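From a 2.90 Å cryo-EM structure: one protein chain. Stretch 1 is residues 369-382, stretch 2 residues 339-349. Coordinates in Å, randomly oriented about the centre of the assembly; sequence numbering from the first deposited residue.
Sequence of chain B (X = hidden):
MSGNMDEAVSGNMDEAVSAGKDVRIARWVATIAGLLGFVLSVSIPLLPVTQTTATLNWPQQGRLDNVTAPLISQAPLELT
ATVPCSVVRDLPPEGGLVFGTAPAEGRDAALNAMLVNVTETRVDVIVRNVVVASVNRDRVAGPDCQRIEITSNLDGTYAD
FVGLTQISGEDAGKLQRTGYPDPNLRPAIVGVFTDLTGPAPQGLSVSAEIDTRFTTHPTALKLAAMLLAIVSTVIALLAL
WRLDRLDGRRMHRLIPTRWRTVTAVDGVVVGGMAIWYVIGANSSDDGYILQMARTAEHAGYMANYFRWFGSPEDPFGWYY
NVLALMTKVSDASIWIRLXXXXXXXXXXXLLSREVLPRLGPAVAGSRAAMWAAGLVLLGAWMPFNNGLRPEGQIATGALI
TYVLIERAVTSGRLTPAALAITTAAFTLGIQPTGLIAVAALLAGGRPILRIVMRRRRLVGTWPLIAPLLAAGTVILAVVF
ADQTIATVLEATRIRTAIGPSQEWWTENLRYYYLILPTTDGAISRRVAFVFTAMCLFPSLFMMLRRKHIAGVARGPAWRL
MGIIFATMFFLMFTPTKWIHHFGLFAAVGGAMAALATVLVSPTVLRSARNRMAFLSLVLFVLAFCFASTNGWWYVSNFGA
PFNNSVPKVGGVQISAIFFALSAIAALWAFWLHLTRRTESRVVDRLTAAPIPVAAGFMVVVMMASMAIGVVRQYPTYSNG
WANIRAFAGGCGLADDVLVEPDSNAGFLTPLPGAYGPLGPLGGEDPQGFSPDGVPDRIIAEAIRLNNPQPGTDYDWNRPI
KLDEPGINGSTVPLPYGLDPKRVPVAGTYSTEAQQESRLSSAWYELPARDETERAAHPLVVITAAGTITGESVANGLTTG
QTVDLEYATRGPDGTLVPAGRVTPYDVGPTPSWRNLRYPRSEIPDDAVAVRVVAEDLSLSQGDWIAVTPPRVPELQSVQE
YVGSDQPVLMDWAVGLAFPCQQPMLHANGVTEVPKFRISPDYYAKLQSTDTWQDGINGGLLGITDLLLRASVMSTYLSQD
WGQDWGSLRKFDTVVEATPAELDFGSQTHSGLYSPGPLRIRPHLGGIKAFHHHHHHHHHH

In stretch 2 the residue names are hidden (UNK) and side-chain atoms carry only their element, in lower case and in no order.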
# COMPACT_ATOMS: atom_id res chain seq x y z
N ALA B 369 -37.27 -3.91 -12.49
CA ALA B 369 -36.69 -2.78 -11.77
C ALA B 369 -36.84 -2.95 -10.26
O ALA B 369 -35.92 -2.66 -9.50
CB ALA B 369 -37.33 -1.48 -12.23
N MET B 370 -38.01 -3.43 -9.82
CA MET B 370 -38.20 -3.68 -8.39
C MET B 370 -37.27 -4.78 -7.89
O MET B 370 -36.68 -4.66 -6.82
CB MET B 370 -39.66 -4.05 -8.12
CG MET B 370 -40.58 -2.86 -7.92
SD MET B 370 -40.39 -2.11 -6.29
CE MET B 370 -41.22 -3.31 -5.26
N TRP B 371 -37.14 -5.86 -8.66
CA TRP B 371 -36.23 -6.93 -8.27
C TRP B 371 -34.80 -6.42 -8.20
O TRP B 371 -34.06 -6.76 -7.26
CB TRP B 371 -36.33 -8.10 -9.25
CG TRP B 371 -37.46 -9.03 -8.96
CD1 TRP B 371 -38.65 -9.11 -9.62
CD2 TRP B 371 -37.52 -10.00 -7.91
NE1 TRP B 371 -39.44 -10.08 -9.06
CE2 TRP B 371 -38.77 -10.64 -8.00
CE3 TRP B 371 -36.64 -10.39 -6.90
CZ2 TRP B 371 -39.16 -11.65 -7.13
CZ3 TRP B 371 -37.02 -11.39 -6.03
CH2 TRP B 371 -38.27 -12.01 -6.15
N ALA B 372 -34.39 -5.60 -9.16
CA ALA B 372 -33.03 -5.07 -9.16
C ALA B 372 -32.80 -4.18 -7.95
O ALA B 372 -31.77 -4.29 -7.27
CB ALA B 372 -32.77 -4.29 -10.45
N ALA B 373 -33.74 -3.29 -7.66
CA ALA B 373 -33.61 -2.41 -6.49
C ALA B 373 -33.48 -3.23 -5.21
O ALA B 373 -32.58 -2.99 -4.40
CB ALA B 373 -34.80 -1.46 -6.41
N GLY B 374 -34.38 -4.20 -5.02
CA GLY B 374 -34.33 -5.01 -3.81
C GLY B 374 -33.04 -5.78 -3.67
O GLY B 374 -32.41 -5.80 -2.61
N LEU B 375 -32.61 -6.44 -4.76
CA LEU B 375 -31.42 -7.28 -4.68
C LEU B 375 -30.16 -6.45 -4.49
O LEU B 375 -29.25 -6.86 -3.76
CB LEU B 375 -31.31 -8.14 -5.94
CG LEU B 375 -32.36 -9.25 -6.04
CD1 LEU B 375 -32.27 -9.97 -7.37
CD2 LEU B 375 -32.21 -10.23 -4.89
N VAL B 376 -30.08 -5.27 -5.12
CA VAL B 376 -28.90 -4.43 -4.93
C VAL B 376 -28.88 -3.84 -3.53
O VAL B 376 -27.82 -3.73 -2.91
CB VAL B 376 -28.83 -3.34 -6.01
CG1 VAL B 376 -27.69 -2.38 -5.73
CG2 VAL B 376 -28.64 -3.98 -7.38
N LEU B 377 -30.05 -3.47 -2.99
CA LEU B 377 -30.11 -3.02 -1.60
C LEU B 377 -29.62 -4.11 -0.66
O LEU B 377 -28.83 -3.85 0.26
CB LEU B 377 -31.53 -2.60 -1.25
CG LEU B 377 -31.81 -2.32 0.23
CD1 LEU B 377 -31.29 -0.94 0.62
CD2 LEU B 377 -33.29 -2.44 0.52
N LEU B 378 -30.06 -5.35 -0.88
CA LEU B 378 -29.61 -6.46 -0.04
C LEU B 378 -28.10 -6.67 -0.17
O LEU B 378 -27.40 -6.81 0.83
CB LEU B 378 -30.35 -7.74 -0.43
CG LEU B 378 -31.66 -8.03 0.31
CD1 LEU B 378 -32.15 -9.42 -0.03
CD2 LEU B 378 -31.48 -7.86 1.80
N GLY B 379 -27.59 -6.69 -1.40
CA GLY B 379 -26.18 -6.94 -1.61
C GLY B 379 -25.28 -5.85 -1.08
O GLY B 379 -24.13 -6.11 -0.72
N ALA B 380 -25.77 -4.62 -1.02
CA ALA B 380 -24.99 -3.53 -0.44
C ALA B 380 -25.17 -3.40 1.06
O ALA B 380 -24.30 -2.82 1.72
CB ALA B 380 -25.36 -2.20 -1.11
N TRP B 381 -26.26 -3.93 1.62
CA TRP B 381 -26.48 -3.87 3.06
C TRP B 381 -25.84 -5.03 3.81
O TRP B 381 -25.43 -4.86 4.96
CB TRP B 381 -27.98 -3.83 3.36
CG TRP B 381 -28.30 -3.37 4.74
CD1 TRP B 381 -28.28 -4.11 5.88
CD2 TRP B 381 -28.69 -2.05 5.13
NE1 TRP B 381 -28.64 -3.34 6.96
CE2 TRP B 381 -28.89 -2.07 6.52
CE3 TRP B 381 -28.90 -0.85 4.43
CZ2 TRP B 381 -29.28 -0.94 7.23
CZ3 TRP B 381 -29.28 0.26 5.14
CH2 TRP B 381 -29.47 0.22 6.52
N MET B 382 -25.77 -6.21 3.19
CA MET B 382 -25.33 -7.40 3.91
C MET B 382 -23.91 -7.29 4.47
O MET B 382 -23.74 -7.45 5.69
CB MET B 382 -25.48 -8.63 3.00
CG MET B 382 -26.89 -9.16 2.88
SD MET B 382 -26.95 -10.69 1.94
CE MET B 382 -28.67 -11.14 2.16
N UNK B 339 -31.33 -1.11 15.99
CA UNK B 339 -31.43 0.06 15.11
C UNK B 339 -30.75 -0.12 13.76
O UNK B 339 -30.73 0.80 12.95
c UNK B 339 -29.91 0.47 16.91
c UNK B 339 -30.68 -0.75 17.27
c UNK B 339 -30.75 1.18 15.92
N UNK B 340 -30.18 -1.30 13.51
CA UNK B 340 -29.66 -1.63 12.20
C UNK B 340 -30.61 -2.52 11.40
O UNK B 340 -30.41 -2.70 10.20
o UNK B 340 -27.04 -0.38 11.72
o UNK B 340 -26.43 -1.46 13.53
c UNK B 340 -28.29 -2.31 12.32
c UNK B 340 -27.17 -1.31 12.54
N UNK B 341 -31.62 -3.09 12.06
CA UNK B 341 -32.70 -3.78 11.37
C UNK B 341 -33.88 -2.85 11.12
O UNK B 341 -34.50 -2.90 10.05
c UNK B 341 -33.99 -6.63 10.50
c UNK B 341 -34.93 -6.64 12.82
c UNK B 341 -33.15 -4.99 12.20
c UNK B 341 -34.36 -5.78 11.70
N UNK B 342 -34.19 -1.99 12.10
CA UNK B 342 -35.25 -1.01 11.90
C UNK B 342 -34.89 -0.07 10.76
O UNK B 342 -35.74 0.27 9.92
c UNK B 342 -35.50 -0.24 13.21
c UNK B 342 -36.62 0.77 13.03
c UNK B 342 -36.02 -0.57 15.69
c UNK B 342 -35.84 -1.22 14.34
N UNK B 343 -33.63 0.35 10.69
CA UNK B 343 -33.19 1.22 9.60
C UNK B 343 -33.26 0.51 8.26
O UNK B 343 -33.62 1.14 7.26
c UNK B 343 -31.78 1.73 9.86
s UNK B 343 -31.68 3.08 11.06
N UNK B 344 -32.93 -0.78 8.21
CA UNK B 344 -33.03 -1.51 6.95
C UNK B 344 -34.47 -1.60 6.47
O UNK B 344 -34.76 -1.40 5.29
c UNK B 344 -32.43 -2.91 7.11
N UNK B 345 -35.40 -1.89 7.39
CA UNK B 345 -36.81 -1.93 7.02
C UNK B 345 -37.29 -0.57 6.54
O UNK B 345 -38.06 -0.47 5.57
c UNK B 345 -37.65 -2.42 8.20
c UNK B 345 -37.54 -4.82 7.52
c UNK B 345 -38.31 -4.22 9.82
c UNK B 345 -37.38 -3.85 8.67
N UNK B 346 -36.85 0.51 7.20
CA UNK B 346 -37.27 1.85 6.80
C UNK B 346 -36.73 2.19 5.41
O UNK B 346 -37.44 2.76 4.58
c UNK B 346 -37.71 2.78 9.09
c UNK B 346 -36.83 2.88 7.85
c UNK B 346 -36.90 4.29 7.28
c UNK B 346 -37.33 3.74 10.19
N UNK B 347 -35.46 1.86 5.15
CA UNK B 347 -34.90 2.13 3.83
C UNK B 347 -35.61 1.34 2.75
O UNK B 347 -35.85 1.86 1.66
c UNK B 347 -33.40 1.84 3.79
s UNK B 347 -32.41 2.70 5.03
N UNK B 348 -35.97 0.08 3.02
CA UNK B 348 -36.71 -0.66 2.01
C UNK B 348 -38.08 -0.04 1.76
O UNK B 348 -38.49 0.12 0.61
c UNK B 348 -36.87 -2.13 2.40
n UNK B 348 -39.49 -4.10 0.67
c UNK B 348 -36.94 -2.77 -2.24
c UNK B 348 -36.75 -2.47 -0.90
c UNK B 348 -38.94 -4.04 -1.77
c UNK B 348 -38.91 -3.57 1.79
c UNK B 348 -38.03 -3.54 -2.66
c UNK B 348 -37.79 -2.87 1.46
c UNK B 348 -37.67 -2.97 0.03
c UNK B 348 -38.75 -3.74 -0.43
N UNK B 349 -38.79 0.32 2.83
CA UNK B 349 -40.10 0.96 2.68
C UNK B 349 -40.00 2.21 1.82
O UNK B 349 -40.75 2.38 0.85
c UNK B 349 -40.67 1.30 4.05
c UNK B 349 -42.00 2.06 4.08
c UNK B 349 -43.14 1.16 3.64
c UNK B 349 -42.26 2.62 5.47

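Position 339 has three side-chain carbons that close a ring onto the backbone N, a closure made by proline alone: Pro339. It lies out of reach of stretch 1. Position 340 carries two carbons, the second bearing two oxygens. This short carboxylate is Asp340, whose contact runs through the main chain: its O lies 3.6 Å from Trp381 CZ2, near the plane of the indole and at its edge.

Position 341 has four carbons forked at the second, the leucine pattern, and its CA-to-CB bond points away from stretch 1: Leu341. Position 342 also has four carbons, but forked at the first with one arm two carbons long, which defines Ile342; it is out of reach of stretch 1.

At position 343 one carbon is followed by one sulfur, too short for methionine, so Cys343. Its CB is 4.3 Å from Trp381 CH2. Position 344 has a single side-chain carbon and is Ala344. Its CB comes to 3.7 Å from Trp381 CE2, and its CA lies over one face of that ring.

Position 345 repeats four carbons forked at the second and points away: Leu345. Position 346 repeats the fork at the first carbon with one longer arm: Ile346, with no contact. Position 347 is again one carbon and one sulfur, Cys347, directed toward stretch 1. Its SG is 4.0 Å from Trp381 CZ3 and 5.0 Å from the centroid of the six-membered ring, 61° off the normal, an oblique sulfur-aromatic approach.

Position 348 holds one carbon and then fused five- and six-membered rings with eight carbons and one nitrogen, an indole: Trp348. Its CA-to-CB bond points sideways, yet the ring reaches stretch 1, with CE3 3.7 Å from Leu377 CD2, CZ3 3.8 Å from Gly374 CA and CH2 4.1 Å from Met370 CE. Position 349, four carbons forked at the second, is Leu349 and is out of reach.

The contact rests on two tryptophans, Trp381 and Trp348, in each of which 93 Å² is covered by the opposite stretch. The helices run nearly antiparallel, at 157°, with axes 11.4 Å apart at closest approach, a spacing that large side chains bridge. Trp381 meets the 340-347 segment, while Trp348 lies against Met370, Gly374 and Leu377. At Gly374 an ideal CB would sit 3.7 Å from Trp348 CH2; without one, the indole packs against the backbone. No hydrogen bond crosses the interface, so its 382 Å² of buried surface is chiefly apolar packing, and Trp348 NE1 is satisfied elsewhere in the structure.

Stretch 2 339-349: PDLICALICWL
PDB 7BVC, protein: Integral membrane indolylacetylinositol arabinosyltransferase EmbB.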